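Side-chain contacts in lectin (Colocasia esculenta, PDB 5T1X), which is a GNA-related lectin that probably binds mannose-type sugars: residues W45-H50 with L66-D71; W77-S82 with A98-P103. All coordinates share one frame; numbering follows the deposited sequence.

Interaction 1: W45-H50 with L66-D71; sequences WQSNTH and LIIKDD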
loop_
_atom_site.group_PDB
_atom_site.type_symbol
_atom_site.label_atom_id
_atom_site.label_comp_id
_atom_site.label_asym_id
_atom_site.label_seq_id
_atom_site.Cartn_x
_atom_site.Cartn_y
_atom_site.Cartn_z
ATOM N N TRP B 45 2.575 -3.843 -18.694
ATOM C CA TRP B 45 3.996 -3.978 -18.409
ATOM C C TRP B 45 4.320 -5.439 -18.187
ATOM O O TRP B 45 3.444 -6.201 -17.766
ATOM C CB TRP B 45 4.348 -3.152 -17.153
ATOM C CG TRP B 45 5.770 -3.278 -16.669
ATOM C CD1 TRP B 45 6.807 -2.436 -16.944
ATOM C CD2 TRP B 45 6.283 -4.269 -15.765
ATOM N NE1 TRP B 45 7.946 -2.860 -16.299
ATOM C CE2 TRP B 45 7.650 -3.978 -15.559
ATOM C CE3 TRP B 45 5.713 -5.371 -15.096
ATOM C CZ2 TRP B 45 8.469 -4.766 -14.738
ATOM C CZ3 TRP B 45 6.524 -6.153 -14.287
ATOM C CH2 TRP B 45 7.882 -5.842 -14.104
ATOM N N GLN B 46 5.577 -5.833 -18.432
ATOM C CA GLN B 46 6.007 -7.202 -18.128
ATOM C C GLN B 46 7.478 -7.234 -17.728
ATOM O O GLN B 46 8.250 -6.363 -18.126
ATOM C CB GLN B 46 5.738 -8.175 -19.289
ATOM C CG GLN B 46 6.517 -7.880 -20.569
ATOM C CD GLN B 46 6.850 -9.132 -21.346
ATOM O OE1 GLN B 46 6.112 -10.108 -21.374
ATOM N NE2 GLN B 46 7.941 -9.099 -22.072
ATOM N N SER B 47 7.857 -8.230 -16.919
ATOM C CA SER B 47 9.257 -8.394 -16.518
ATOM C C SER B 47 10.085 -8.921 -17.702
ATOM O O SER B 47 11.308 -8.801 -17.681
ATOM C CB SER B 47 9.356 -9.339 -15.326
ATOM O OG SER B 47 8.769 -10.586 -15.654
ATOM N N ASN B 48 9.415 -9.494 -18.737
ATOM C CA ASN B 48 10.037 -10.060 -19.958
ATOM C C ASN B 48 10.922 -11.260 -19.593
ATOM O O ASN B 48 12.080 -11.354 -20.012
ATOM C CB ASN B 48 10.835 -8.977 -20.740
ATOM C CG ASN B 48 11.378 -9.438 -22.065
ATOM O OD1 ASN B 48 10.795 -10.292 -22.737
ATOM N ND2 ASN B 48 12.554 -8.942 -22.427
ATOM N N THR B 49 10.372 -12.172 -18.779
ATOM C CA THR B 49 11.132 -13.321 -18.306
ATOM C C THR B 49 10.411 -14.648 -18.618
ATOM O O THR B 49 10.668 -15.661 -17.964
ATOM C CB THR B 49 11.468 -13.137 -16.818
ATOM O OG1 THR B 49 10.270 -12.891 -16.086
ATOM C CG2 THR B 49 12.452 -11.985 -16.579
ATOM N N HIS B 50 9.572 -14.658 -19.669
ATOM C CA HIS B 50 8.901 -15.871 -20.139
ATOM C C HIS B 50 9.930 -16.988 -20.391
ATOM O O HIS B 50 10.918 -16.772 -21.106
ATOM C CB HIS B 50 8.113 -15.581 -21.434
ATOM C CG HIS B 50 7.651 -16.810 -22.164
ATOM N ND1 HIS B 50 6.444 -17.415 -21.869
ATOM C CD2 HIS B 50 8.232 -17.479 -23.190
ATOM C CE1 HIS B 50 6.343 -18.450 -22.690
ATOM N NE2 HIS B 50 7.395 -18.531 -23.503
ATOM N N LEU B 66 11.773 -6.296 -4.668
ATOM C CA LEU B 66 10.779 -7.234 -5.218
ATOM C C LEU B 66 11.512 -8.159 -6.167
ATOM O O LEU B 66 12.163 -7.681 -7.096
ATOM C CB LEU B 66 9.677 -6.437 -5.933
ATOM C CG LEU B 66 8.482 -7.242 -6.454
ATOM C CD1 LEU B 66 7.619 -7.795 -5.311
ATOM C CD2 LEU B 66 7.625 -6.384 -7.389
ATOM N N ILE B 67 11.485 -9.465 -5.894
ATOM C CA ILE B 67 12.273 -10.422 -6.681
ATOM C C ILE B 67 11.421 -11.565 -7.213
ATOM O O ILE B 67 10.506 -12.029 -6.532
ATOM C CB ILE B 67 13.420 -10.986 -5.776
ATOM C CG1 ILE B 67 14.331 -9.857 -5.230
ATOM C CG2 ILE B 67 14.279 -12.030 -6.525
ATOM C CD1 ILE B 67 15.037 -10.205 -3.926
ATOM N N ILE B 68 11.760 -12.030 -8.428
ATOM C CA ILE B 68 11.242 -13.269 -9.012
ATOM C C ILE B 68 12.371 -14.267 -8.863
ATOM O O ILE B 68 13.477 -14.022 -9.367
ATOM C CB ILE B 68 10.788 -13.164 -10.503
ATOM C CG1 ILE B 68 9.702 -12.110 -10.706
ATOM C CG2 ILE B 68 10.368 -14.556 -11.053
ATOM C CD1 ILE B 68 9.391 -11.896 -12.228
ATOM N N LYS B 69 12.103 -15.386 -8.181
ATOM C CA LYS B 69 13.071 -16.473 -8.012
ATOM C C LYS B 69 12.557 -17.699 -8.701
ATOM O O LYS B 69 11.351 -17.885 -8.705
ATOM C CB LYS B 69 13.248 -16.781 -6.516
ATOM C CG LYS B 69 14.046 -15.753 -5.726
ATOM C CD LYS B 69 15.513 -15.779 -6.119
ATOM C CE LYS B 69 16.414 -15.220 -5.057
ATOM N NZ LYS B 69 17.841 -15.385 -5.429
ATOM N N ASP B 70 13.435 -18.569 -9.236
ATOM C CA ASP B 70 12.946 -19.822 -9.814
ATOM C C ASP B 70 12.906 -20.873 -8.693
ATOM O O ASP B 70 13.218 -20.550 -7.540
ATOM C CB ASP B 70 13.781 -20.278 -11.028
ATOM C CG ASP B 70 15.175 -20.830 -10.773
ATOM O OD1 ASP B 70 15.565 -20.969 -9.585
ATOM O OD2 ASP B 70 15.861 -21.165 -11.755
ATOM N N ASP B 71 12.542 -22.126 -9.024
ATOM C CA ASP B 71 12.385 -23.191 -8.029
ATOM C C ASP B 71 13.649 -23.456 -7.208
ATOM O O ASP B 71 13.543 -23.978 -6.091
ATOM C CB ASP B 71 11.966 -24.495 -8.719
ATOM C CG ASP B 71 11.406 -25.538 -7.768
ATOM O OD1 ASP B 71 10.488 -25.192 -6.970
ATOM O OD2 ASP B 71 11.846 -26.695 -7.846
#
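The CD1 methyl of Ile-68 meets the turn after strand 45-46 end-on, its tip directed at the hydroxyl of Ser-47. It lies 3.7 Å from Ser-47 OG, and the CG1-CD1...OG angle of about 167° shows that the CG1-CD1 bond points almost straight at that oxygen. Ser-47 CB, 4.0 Å from the same methyl, adds a carbon contact. Thr-49 stands more to one side: OG1 is 4.1 Å from CD1 but off the bond line, at about 148°, and the two side chains cross obliquely. In the extended Ile-68 side chain CD1 is anti to CA about the CB-CG1 bond (chi2 173°), which carries the methyl across a backbone gap of 9.2 Å between Ser-47 CA and Ile-68 CA.

A methyl offers no hydrogen bond, and the hydroxyls have partners in residues 34-36. Thr-49 OG1 bonds to Cys-34 O, while Ser-47 OG receives Leu-36 N. Ser-47 OG also lies 2.8 Å from Thr-49 OG1, but its single proton could go to Asn-35 OD1 instead. Ile-68 is further enclosed by Cys-34 and Cys-56, which form a disulfide, and by Leu-36 and Ile-76. Just 71 Å² is buried between the segments, a small but internal junction. Strand 45-46 is the outermost strand of one antiparallel sheet, and Ile-68 comes from an inner strand of a second; three such sheets facing one another across a core form the beta-prism II fold of GNA-related lectins.

Interaction 2: W77-S82 with A98-P103; sequences WSSNSS and AVIYGP
Ser-79 and Ser-81 each present a hydroxyl to one methyl group, CD1 of Ile-100. The distances are 4.1 Å from Ser-79 OG and 3.9 Å from Ser-81 OG, and no other side-chain atoms approach as closely across the contact. The CG1-CD1 bond of Ile-100 heads toward Ser-79 OG (CG1-CD1...OG about 168°), whereas Ser-81 OG lies well off that line, at about 138°. Both serines have OG between their backbone N and carbonyl carbon, which helps bring the two oxygens together in front of the methyl end.

Next comes the polar network that fixes the hydroxyls. Ser-79 OG donates to Ser-81 OG at 2.7 Å and accepts from Leu-66 N; Ser-81 OG is also bonded to Gly-64 O. Ser-78 begins an ST turn: its OG accepts from Asn-80 N over 3.0 Å with an N-H...O angle of 159°. Leu-66 and Leu-90 also pack on Ile-100, while Phe-101 of the neighbouring chain packs on both serines.

With no hydrogen bond running between the segments, the chemistry divides cleanly: the serines spend their polarity on each other and on the backbone near strand 66-69, and what they offer Ile-100 is van der Waals contact with hydroxyls whose positions are already set.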
loop_
_atom_site.group_PDB
_atom_site.type_symbol
_atom_site.label_atom_id
_atom_site.label_comp_id
_atom_site.label_asym_id
_atom_site.label_seq_id
_atom_site.Cartn_x
_atom_site.Cartn_y
_atom_site.Cartn_z
ATOM N N TRP B 77 14.469 -11.957 -11.917
ATOM C CA TRP B 77 14.200 -10.531 -12.067
ATOM C C TRP B 77 14.211 -9.877 -10.704
ATOM O O TRP B 77 13.846 -10.505 -9.710
ATOM C CB TRP B 77 12.822 -10.310 -12.752
ATOM C CG TRP B 77 12.426 -8.870 -12.951
ATOM C CD1 TRP B 77 12.657 -8.096 -14.049
ATOM C CD2 TRP B 77 11.651 -8.068 -12.047
ATOM N NE1 TRP B 77 12.123 -6.837 -13.862
ATOM C CE2 TRP B 77 11.497 -6.796 -12.642
ATOM C CE3 TRP B 77 11.107 -8.288 -10.768
ATOM C CZ2 TRP B 77 10.804 -5.751 -12.011
ATOM C CZ3 TRP B 77 10.421 -7.255 -10.146
ATOM C CH2 TRP B 77 10.269 -6.008 -10.766
ATOM N N SER B 78 14.621 -8.613 -10.657
ATOM C CA SER B 78 14.561 -7.814 -9.446
ATOM C C SER B 78 14.168 -6.395 -9.780
ATOM O O SER B 78 14.564 -5.871 -10.836
ATOM C CB SER B 78 15.899 -7.807 -8.714
ATOM O OG SER B 78 15.801 -6.911 -7.617
ATOM N N SER B 79 13.447 -5.745 -8.850
ATOM C CA SER B 79 13.097 -4.322 -8.968
ATOM C C SER B 79 14.346 -3.463 -8.803
ATOM O O SER B 79 14.359 -2.297 -9.197
ATOM C CB SER B 79 12.065 -3.935 -7.912
ATOM O OG SER B 79 12.560 -4.194 -6.603
ATOM N N ASN B 80 15.395 -4.044 -8.183
ATOM C CA ASN B 80 16.663 -3.382 -7.853
ATOM C C ASN B 80 16.460 -2.173 -6.928
ATOM O O ASN B 80 17.317 -1.289 -6.873
ATOM C CB ASN B 80 17.458 -3.011 -9.094
ATOM C CG ASN B 80 17.921 -4.240 -9.830
ATOM O OD1 ASN B 80 17.649 -4.409 -11.015
ATOM N ND2 ASN B 80 18.594 -5.154 -9.124
ATOM N N SER B 81 15.352 -2.178 -6.158
ATOM C CA SER B 81 15.077 -1.168 -5.130
ATOM C C SER B 81 15.571 -1.743 -3.819
ATOM O O SER B 81 15.467 -2.947 -3.588
ATOM C CB SER B 81 13.590 -0.813 -5.071
ATOM O OG SER B 81 12.759 -1.965 -5.078
ATOM N N SER B 82 16.168 -0.912 -2.990
ATOM C CA SER B 82 16.748 -1.360 -1.729
ATOM C C SER B 82 16.758 -0.198 -0.761
ATOM O O SER B 82 17.223 0.892 -1.111
ATOM C CB SER B 82 18.166 -1.871 -1.980
ATOM O OG SER B 82 18.844 -2.130 -0.766
ATOM N N ALA B 98 1.793 0.136 -10.074
ATOM C CA ALA B 98 2.125 -0.811 -8.999
ATOM C C ALA B 98 3.317 -0.201 -8.299
ATOM O O ALA B 98 4.333 0.070 -8.948
ATOM C CB ALA B 98 2.421 -2.199 -9.553
ATOM N N VAL B 99 3.164 0.149 -7.012
ATOM C CA VAL B 99 4.209 0.905 -6.318
ATOM C C VAL B 99 4.624 0.232 -5.020
ATOM O O VAL B 99 3.772 -0.209 -4.254
ATOM C CB VAL B 99 3.705 2.351 -6.036
ATOM C CG1 VAL B 99 4.778 3.192 -5.332
ATOM C CG2 VAL B 99 3.247 3.042 -7.324
ATOM N N ILE B 100 5.936 0.199 -4.756
ATOM C CA ILE B 100 6.455 -0.340 -3.487
ATOM C C ILE B 100 6.650 0.827 -2.540
ATOM O O ILE B 100 7.408 1.762 -2.848
ATOM C CB ILE B 100 7.767 -1.147 -3.643
ATOM C CG1 ILE B 100 7.636 -2.299 -4.677
ATOM C CG2 ILE B 100 8.263 -1.659 -2.246
ATOM C CD1 ILE B 100 8.982 -2.949 -5.015
ATOM N N TYR B 101 6.003 0.752 -1.378
ATOM C CA TYR B 101 6.142 1.761 -0.334
ATOM C C TYR B 101 6.795 1.183 0.884
ATOM O O TYR B 101 6.383 0.128 1.360
ATOM C CB TYR B 101 4.771 2.323 0.087
ATOM C CG TYR B 101 4.045 3.113 -0.974
ATOM C CD1 TYR B 101 4.212 4.491 -1.080
ATOM C CD2 TYR B 101 3.075 2.513 -1.770
ATOM C CE1 TYR B 101 3.507 5.235 -2.020
ATOM C CE2 TYR B 101 2.346 3.249 -2.703
ATOM C CZ TYR B 101 2.562 4.615 -2.819
ATOM O OH TYR B 101 1.878 5.357 -3.758
ATOM N N GLY B 102 7.720 1.934 1.457
ATOM C CA GLY B 102 8.329 1.547 2.725
ATOM C C GLY B 102 9.593 2.306 3.081
ATOM O O GLY B 102 10.148 3.037 2.264
ATOM N N PRO B 103 10.119 2.079 4.292
ATOM C CA PRO B 103 9.590 1.191 5.337
ATOM C C PRO B 103 8.383 1.780 6.071
ATOM O O PRO B 103 8.014 2.940 5.841
ATOM C CB PRO B 103 10.793 1.045 6.281
ATOM C CG PRO B 103 11.464 2.402 6.197
ATOM C CD PRO B 103 11.343 2.782 4.737
#

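In the fold
Interaction 1 closes before interaction 2 opens along the chain, and their centres lie about 13 Å apart. They meet through one antiparallel sheet, in which strands 66-69 and 75-78 are neighbours: the backbones probably bond from Ile-68 N to Trp-77 O, 2.9 Å, and from Leu-66 O to Ser-79 N, also 2.9 Å. The other partners come from the sheets containing strands 45-46 and 98-107, so this sheet is joined to each of the other two. Both junctions repeat one pattern, an isoleucine CD1 facing two turn hydroxyls, as the internal pseudo-symmetry of a beta-prism II domain would give. Residues 98-101 continue their own sheet antiparallel into the neighbouring chain.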